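Local coordinates for chemotaxis signal transduction protein (PDB 2QDL), which probably acts as a scaffold in bacterial chemotaxis, coupling chemoreceptors to the histidine kinase CheA, at residues 68-72 with 120-124; 80-84 with 95-99; 117-121 with 134-138. All coordinates share one frame; numbering follows the deposited sequence.

Contact 1: residues 68-72 with 120-124; sequences KRFGI and IDTAF
Phe70 packs against Ile120 and Phe124 where the short helix 66-70 meets the loop between strands 91-106 and 125-131 of the CheW-like beta-barrel fold. No hydrogen bond crosses the contact.

The apolar part centres on the Phe70 ring. Ile120 CD1 sits over one face, 3.6 Å from the centroid of the Phe70 ring and almost on the ring normal. This is a CH-pi contact. The CG2 branch of Ile120 touches the base of the side chain, 3.7 Å from Phe70 CB. Ile72 CD1 lies at the edge of the Phe70 ring, in its plane. Tyr24 of strand 22-27 touches both isoleucines.

The aromatic pair is oblique. The Phe70 and Phe124 planes stand at 41°, and their centroids are 5.1 Å apart. Phe70 CE1 comes over the face of the Phe124 ring, 3.5 Å from Phe124 CG. Phe70 CG is anti to its carbonyl carbon (chi1 -57°), which brings the end of the side chain nearer the loop.

Arg69 and Phe124 cross at about a right angle. Phe124 CZ lies over one face of the Arg69 guanidinium, toward its rim, and is 3.7 Å from Arg69 NE. The guanidinium is held by Leu144 O at NE and Glu146 O at NH2, and its cation-pi partner is Phe49.

The loop also carries an Asx turn. Ala123 N donates to Asp121 OD1 over 3.0 Å at 167°, on the anti side of the carboxylate and out of its plane.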
loop_
_atom_site.group_PDB
_atom_site.type_symbol
_atom_site.label_atom_id
_atom_site.label_comp_id
_atom_site.label_asym_id
_atom_site.label_seq_id
_atom_site.Cartn_x
_atom_site.Cartn_y
_atom_site.Cartn_z
ATOM N N LYS A 68 -8.148 -8.361 1.541
ATOM C CA LYS A 68 -9.019 -9.048 0.589
ATOM C C LYS A 68 -8.325 -9.242 -0.760
ATOM O O LYS A 68 -8.474 -10.291 -1.417
ATOM C CB LYS A 68 -10.318 -8.274 0.402
ATOM C CG LYS A 68 -11.096 -8.092 1.663
ATOM C CD LYS A 68 -12.453 -7.409 1.378
ATOM C CE LYS A 68 -13.148 -7.110 2.671
ATOM N NZ LYS A 68 -14.414 -6.433 2.404
ATOM N N ARG A 69 -7.537 -8.251 -1.158
ATOM C CA ARG A 69 -6.726 -8.370 -2.371
ATOM C C ARG A 69 -5.637 -9.454 -2.259
ATOM O O ARG A 69 -5.421 -10.221 -3.211
ATOM C CB ARG A 69 -6.104 -7.006 -2.721
ATOM C CG ARG A 69 -5.410 -6.949 -4.051
ATOM C CD ARG A 69 -6.348 -7.476 -5.161
ATOM N NE ARG A 69 -6.054 -6.961 -6.497
ATOM C CZ ARG A 69 -6.301 -7.643 -7.612
ATOM N NH1 ARG A 69 -6.838 -8.847 -7.548
ATOM N NH2 ARG A 69 -6.026 -7.118 -8.790
ATOM N N PHE A 70 -4.961 -9.511 -1.101
ATOM C CA PHE A 70 -3.857 -10.449 -0.883
ATOM C C PHE A 70 -4.277 -11.817 -0.294
ATOM O O PHE A 70 -3.552 -12.780 -0.415
ATOM C CB PHE A 70 -2.784 -9.813 0.024
ATOM C CG PHE A 70 -2.213 -8.517 -0.488
ATOM C CD1 PHE A 70 -2.265 -8.184 -1.841
ATOM C CD2 PHE A 70 -1.616 -7.621 0.396
ATOM C CE1 PHE A 70 -1.737 -7.011 -2.287
ATOM C CE2 PHE A 70 -1.091 -6.427 -0.059
ATOM C CZ PHE A 70 -1.133 -6.129 -1.418
ATOM N N GLY A 71 -5.429 -11.873 0.369
ATOM C CA GLY A 71 -5.910 -13.079 1.062
ATOM C C GLY A 71 -5.353 -13.210 2.467
ATOM O O GLY A 71 -5.055 -14.297 2.925
ATOM N N ILE A 72 -5.216 -12.087 3.149
ATOM C CA ILE A 72 -4.723 -12.047 4.531
ATOM C C ILE A 72 -5.913 -12.176 5.474
ATOM O O ILE A 72 -7.032 -11.754 5.130
ATOM C CB ILE A 72 -3.891 -10.724 4.808
ATOM C CG1 ILE A 72 -2.639 -10.680 3.892
ATOM C CG2 ILE A 72 -3.509 -10.593 6.308
ATOM C CD1 ILE A 72 -1.914 -9.349 3.898
ATOM N N ILE A 120 2.647 -13.075 -0.226
ATOM C CA ILE A 120 1.543 -12.674 -1.107
ATOM C C ILE A 120 2.007 -12.875 -2.538
ATOM O O ILE A 120 3.203 -13.015 -2.773
ATOM C CB ILE A 120 1.040 -11.225 -0.818
ATOM C CG1 ILE A 120 2.113 -10.189 -1.170
ATOM C CG2 ILE A 120 0.590 -11.108 0.665
ATOM C CD1 ILE A 120 1.665 -8.740 -1.220
ATOM N N ASP A 121 1.064 -12.934 -3.484
ATOM C CA ASP A 121 1.383 -12.991 -4.923
ATOM C C ASP A 121 2.506 -12.014 -5.243
ATOM O O ASP A 121 2.395 -10.833 -4.936
ATOM C CB ASP A 121 0.140 -12.625 -5.732
ATOM C CG ASP A 121 0.180 -13.132 -7.164
ATOM O OD1 ASP A 121 1.192 -12.948 -7.853
ATOM O OD2 ASP A 121 -0.838 -13.666 -7.633
ATOM N N THR A 122 3.567 -12.498 -5.878
ATOM C CA THR A 122 4.648 -11.632 -6.327
ATOM C C THR A 122 4.196 -10.493 -7.269
ATOM O O THR A 122 4.889 -9.509 -7.396
ATOM C CB THR A 122 5.763 -12.443 -7.005
ATOM O OG1 THR A 122 5.211 -13.133 -8.143
ATOM C CG2 THR A 122 6.366 -13.437 -6.010
ATOM N N ALA A 123 3.029 -10.621 -7.897
ATOM C CA ALA A 123 2.473 -9.538 -8.724
ATOM C C ALA A 123 2.293 -8.257 -7.917
ATOM O O ALA A 123 2.188 -7.160 -8.471
ATOM C CB ALA A 123 1.153 -9.964 -9.366
ATOM N N PHE A 124 2.244 -8.420 -6.602
ATOM C CA PHE A 124 1.969 -7.311 -5.665
ATOM C C PHE A 124 3.213 -6.945 -4.862
ATOM O O PHE A 124 3.144 -6.106 -3.949
ATOM C CB PHE A 124 0.853 -7.691 -4.685
ATOM C CG PHE A 124 -0.457 -8.104 -5.347
ATOM C CD1 PHE A 124 -1.088 -7.279 -6.284
ATOM C CD2 PHE A 124 -1.085 -9.309 -4.981
ATOM C CE1 PHE A 124 -2.291 -7.667 -6.866
ATOM C CE2 PHE A 124 -2.274 -9.682 -5.530
ATOM C CZ PHE A 124 -2.896 -8.863 -6.489
#

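Contact 2: residues 80-84 with 95-99; sequences DSRII and LIVDA
Ser81 and Asp98 are joined through a water at the Asp98 carboxylate. The water donates to Asp98 OD1 over 2.6 Å and also bonds Ser81 OG. Lys67 makes a salt bridge to the same OD1. The other flat group, the Arg82 guanidinium, turns away from Val97. Ser81 O lies near the guanidinium plane, 3.0 Å from Arg82 NH1, whereas NH1 stands above the Ser81 carbonyl plane. Lys79 O also accepts from NH1, and NE bonds a glycerol.

Arg82 and Val97 are an antiparallel hydrogen-bonded pair, with Arg82 N 3.0 Å from Val97 O. Ile84 and Leu95 form the second such pair, with Ile84 N 2.9 Å from Leu95 O. On the face that carries Arg82, Ile84, Leu95 and Val97, Ile84 CD1 presses on Val97 CG1 at a tight 3.5 Å, the two side chains crossing at about a right angle. Phe17 touches both. Cut back to an alanine, Ile84 would lose the CG1 and CD1 that meet Val97, which would probably open a gap beside Val97 and Phe17. Between the two bonded pairs, Ile83 and Ile96 form a non-hydrogen-bonded pair on the other face, only loosely in touch. The arrangement is a beta hairpin of strands 82-88 and 91-106, part of the barrel sheet.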
loop_
_atom_site.group_PDB
_atom_site.type_symbol
_atom_site.label_atom_id
_atom_site.label_comp_id
_atom_site.label_asym_id
_atom_site.label_seq_id
_atom_site.Cartn_x
_atom_site.Cartn_y
_atom_site.Cartn_z
ATOM N N ASP A 80 -6.853 3.016 14.822
ATOM C CA ASP A 80 -5.599 3.306 14.152
ATOM C C ASP A 80 -5.636 3.058 12.643
ATOM O O ASP A 80 -4.678 3.418 11.920
ATOM C CB ASP A 80 -4.443 2.514 14.783
ATOM C CG ASP A 80 -4.231 2.863 16.257
ATOM O OD1 ASP A 80 -4.217 4.058 16.595
ATOM O OD2 ASP A 80 -4.098 1.934 17.077
ATOM N N SER A 81 -6.714 2.422 12.167
ATOM C CA SER A 81 -6.845 2.160 10.736
ATOM C C SER A 81 -6.793 3.473 9.944
ATOM O O SER A 81 -7.287 4.506 10.399
ATOM C CB SER A 81 -8.127 1.370 10.410
ATOM O OG SER A 81 -7.978 0.014 10.786
ATOM N N ARG A 82 -6.185 3.406 8.765
ATOM C CA ARG A 82 -6.067 4.557 7.876
ATOM C C ARG A 82 -6.256 4.183 6.414
ATOM O O ARG A 82 -6.297 3.001 6.038
ATOM C CB ARG A 82 -4.667 5.176 8.020
ATOM C CG ARG A 82 -4.352 5.719 9.396
ATOM C CD ARG A 82 -5.125 7.006 9.631
ATOM N NE ARG A 82 -4.704 7.662 10.862
ATOM C CZ ARG A 82 -5.210 7.435 12.068
ATOM N NH1 ARG A 82 -6.174 6.535 12.247
ATOM N NH2 ARG A 82 -4.729 8.105 13.106
ATOM N N ILE A 83 -6.337 5.222 5.591
ATOM C CA ILE A 83 -6.322 5.072 4.160
ATOM C C ILE A 83 -5.147 5.842 3.601
ATOM O O ILE A 83 -5.124 7.077 3.624
ATOM C CB ILE A 83 -7.641 5.574 3.468
ATOM C CG1 ILE A 83 -8.865 4.802 3.996
ATOM C CG2 ILE A 83 -7.478 5.459 1.945
ATOM C CD1 ILE A 83 -10.237 5.453 3.647
ATOM N N ILE A 84 -4.188 5.087 3.078
ATOM C CA ILE A 84 -3.008 5.664 2.423
ATOM C C ILE A 84 -3.360 6.002 0.993
ATOM O O ILE A 84 -3.734 5.115 0.201
ATOM C CB ILE A 84 -1.815 4.694 2.425
ATOM C CG1 ILE A 84 -1.498 4.249 3.873
ATOM C CG2 ILE A 84 -0.620 5.321 1.748
ATOM C CD1 ILE A 84 -0.380 3.247 3.971
ATOM N N LEU A 95 -5.476 2.818 -0.126
ATOM C CA LEU A 95 -5.175 1.479 0.388
ATOM C C LEU A 95 -5.468 1.497 1.884
ATOM O O LEU A 95 -4.930 2.343 2.618
ATOM C CB LEU A 95 -3.705 1.108 0.138
ATOM C CG LEU A 95 -3.053 1.389 -1.232
ATOM C CD1 LEU A 95 -1.629 0.895 -1.227
ATOM C CD2 LEU A 95 -3.799 0.705 -2.342
ATOM N N ILE A 96 -6.336 0.576 2.318
ATOM C CA ILE A 96 -6.647 0.400 3.737
ATOM C C ILE A 96 -5.493 -0.306 4.420
ATOM O O ILE A 96 -4.951 -1.294 3.915
ATOM C CB ILE A 96 -7.986 -0.383 3.951
ATOM C CG1 ILE A 96 -9.156 0.387 3.342
ATOM C CG2 ILE A 96 -8.256 -0.688 5.459
ATOM C CD1 ILE A 96 -10.383 -0.461 3.154
ATOM N N VAL A 97 -5.112 0.234 5.576
ATOM C CA VAL A 97 -4.065 -0.349 6.430
ATOM C C VAL A 97 -4.546 -0.304 7.892
ATOM O O VAL A 97 -5.292 0.594 8.257
ATOM C CB VAL A 97 -2.671 0.383 6.258
ATOM C CG1 VAL A 97 -2.255 0.448 4.808
ATOM C CG2 VAL A 97 -2.681 1.809 6.841
ATOM N N ASP A 98 -4.094 -1.243 8.718
ATOM C CA ASP A 98 -4.451 -1.276 10.139
ATOM C C ASP A 98 -3.783 -0.168 10.940
ATOM O O ASP A 98 -4.319 0.268 11.932
ATOM C CB ASP A 98 -4.123 -2.647 10.792
ATOM C CG ASP A 98 -4.951 -3.772 10.222
ATOM O OD1 ASP A 98 -6.037 -3.489 9.685
ATOM O OD2 ASP A 98 -4.530 -4.937 10.334
ATOM N N ALA A 99 -2.603 0.259 10.525
ATOM C CA ALA A 99 -1.890 1.327 11.240
ATOM C C ALA A 99 -0.633 1.659 10.488
ATOM O O ALA A 99 -0.046 0.802 9.863
ATOM C CB ALA A 99 -1.529 0.876 12.691
HETATM O O HOH W 1 -7.913 -1.731 9.046
#

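Contact 3: residues 117-121 with 134-138; sequences VTTID and KMIII
Thr119 and Ile137 make the closest approach, their side chains crossing obliquely. The tip of the isoleucine does the touching. Its CD1 lies 3.5 Å from Thr119 CB and 3.6 Å from Thr119 OG1, so it meets the base of the threonine and its hydroxyl branch. Ile137 CG1 is anti to the carbonyl carbon (chi1 -76°), and the extended chain beyond it carries CD1 out to the loop. Thr118 is a more distant neighbour of the same methyl.

Thr119 and Met135 are set differently. They slide past each other in opposite directions, with Met135 SD 4.1 Å from Thr119 OG1. The methionine chain is straight as far as SD and bends only at its last torsion. No hydrogen bond crosses the contact, and Thr119 and Met135 are exposed.

The contact lays the loop before strand 125-131 against strand 134-139 of the barrel sheet. Strand 134-139 pairs antiparallel with strand 125-131 and parallel with strand 22-27. Met135 and Ile137 both point toward the loop, as alternate residues of a strand do.

The deeper side is apolar. Ile137 CG2 and Ile120 CD1 are 4.4 Å apart, a light touch between two buried residues. Val125 touches both isoleucines, and Tyr24 of strand 22-27 touches Ile120 and Thr119.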
loop_
_atom_site.group_PDB
_atom_site.type_symbol
_atom_site.label_atom_id
_atom_site.label_comp_id
_atom_site.label_asym_id
_atom_site.label_seq_id
_atom_site.Cartn_x
_atom_site.Cartn_y
_atom_site.Cartn_z
ATOM N N VAL A 117 7.433 -17.759 -5.040
ATOM C CA VAL A 117 6.234 -17.875 -4.227
ATOM C C VAL A 117 6.534 -17.402 -2.799
ATOM O O VAL A 117 7.418 -17.949 -2.120
ATOM C CB VAL A 117 5.636 -19.331 -4.231
ATOM C CG1 VAL A 117 4.282 -19.353 -3.557
ATOM C CG2 VAL A 117 5.494 -19.858 -5.654
ATOM N N THR A 118 5.811 -16.386 -2.338
ATOM C CA THR A 118 6.114 -15.795 -1.023
ATOM C C THR A 118 4.833 -15.520 -0.232
ATOM O O THR A 118 3.795 -16.127 -0.506
ATOM C CB THR A 118 7.063 -14.528 -1.146
ATOM O OG1 THR A 118 7.345 -14.009 0.163
ATOM C CG2 THR A 118 6.465 -13.425 -2.020
ATOM N N THR A 119 4.898 -14.625 0.756
ATOM C CA THR A 119 3.737 -14.303 1.592
ATOM C C THR A 119 2.484 -13.940 0.778
ATOM O O THR A 119 1.389 -14.412 1.070
ATOM C CB THR A 119 4.073 -13.139 2.552
ATOM O OG1 THR A 119 5.307 -13.427 3.204
ATOM C CG2 THR A 119 3.011 -13.001 3.584
ATOM N N ILE A 120 2.647 -13.075 -0.226
ATOM C CA ILE A 120 1.543 -12.674 -1.107
ATOM C C ILE A 120 2.007 -12.875 -2.538
ATOM O O ILE A 120 3.203 -13.015 -2.773
ATOM C CB ILE A 120 1.040 -11.225 -0.818
ATOM C CG1 ILE A 120 2.113 -10.189 -1.170
ATOM C CG2 ILE A 120 0.590 -11.108 0.665
ATOM C CD1 ILE A 120 1.665 -8.740 -1.220
ATOM N N ASP A 121 1.064 -12.934 -3.484
ATOM C CA ASP A 121 1.383 -12.991 -4.923
ATOM C C ASP A 121 2.506 -12.014 -5.243
ATOM O O ASP A 121 2.395 -10.833 -4.936
ATOM C CB ASP A 121 0.140 -12.625 -5.732
ATOM C CG ASP A 121 0.180 -13.132 -7.164
ATOM O OD1 ASP A 121 1.192 -12.948 -7.853
ATOM O OD2 ASP A 121 -0.838 -13.666 -7.633
ATOM N N LYS A 134 12.415 -8.508 11.484
ATOM C CA LYS A 134 11.167 -8.558 10.727
ATOM C C LYS A 134 11.417 -8.630 9.219
ATOM O O LYS A 134 12.460 -8.165 8.712
ATOM C CB LYS A 134 10.325 -7.301 11.023
ATOM C CG LYS A 134 9.953 -7.081 12.492
ATOM C CD LYS A 134 8.729 -7.893 12.919
ATOM C CE LYS A 134 8.197 -7.398 14.247
ATOM N NZ LYS A 134 8.996 -7.946 15.375
ATOM N N MET A 135 10.452 -9.219 8.512
ATOM C CA MET A 135 10.404 -9.158 7.051
ATOM C C MET A 135 9.420 -8.062 6.673
ATOM O O MET A 135 8.301 -7.991 7.221
ATOM C CB MET A 135 9.978 -10.505 6.458
ATOM C CG MET A 135 9.456 -10.424 5.018
ATOM S SD MET A 135 8.957 -11.996 4.284
ATOM C CE MET A 135 10.559 -12.813 4.009
ATOM N N ILE A 136 9.843 -7.171 5.786
ATOM C CA ILE A 136 8.919 -6.181 5.271
ATOM C C ILE A 136 8.835 -6.295 3.761
ATOM O O ILE A 136 9.780 -5.987 3.061
ATOM C CB ILE A 136 9.285 -4.745 5.654
ATOM C CG1 ILE A 136 9.669 -4.656 7.130
ATOM C CG2 ILE A 136 8.104 -3.800 5.326
ATOM C CD1 ILE A 136 10.047 -3.267 7.560
ATOM N N ILE A 137 7.666 -6.693 3.283
ATOM C CA ILE A 137 7.365 -6.703 1.869
ATOM C C ILE A 137 6.996 -5.316 1.442
ATOM O O ILE A 137 6.090 -4.710 2.000
ATOM C CB ILE A 137 6.219 -7.690 1.520
ATOM C CG1 ILE A 137 6.768 -9.115 1.556
ATOM C CG2 ILE A 137 5.607 -7.359 0.153
ATOM C CD1 ILE A 137 5.753 -10.148 1.691
ATOM N N ILE A 138 7.736 -4.815 0.458
ATOM C CA ILE A 138 7.444 -3.567 -0.166
ATOM C C ILE A 138 6.443 -3.881 -1.270
ATOM O O ILE A 138 6.722 -4.680 -2.202
ATOM C CB ILE A 138 8.728 -2.865 -0.715
ATOM C CG1 ILE A 138 9.701 -2.587 0.435
ATOM C CG2 ILE A 138 8.335 -1.568 -1.417
ATOM C CD1 ILE A 138 10.985 -2.007 -0.021
#

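In the fold
Contacts 1 and 3 share Ile120 and Asp121, and their centres are 9 Å apart. Ile120 touches across both, so the loop before strand 125-131 packs between helix 66-70 and strand 134-139. Asp121 makes no contact across either. Contact 2 touches neither; its centre is 16 Å from that of contact 1 and 18 Å from that of contact 3. In sequence it falls between the two segments of contact 1 and ahead of contact 3. Contacts 2 and 3 reach the same curled sheet through different strands. Leu144 links contacts 1 and 2, touching Phe70 and Phe124 as well as Leu95. A glycerol, probably from the crystallisation liquor, lies about 3 Å from the Arg82 side chain.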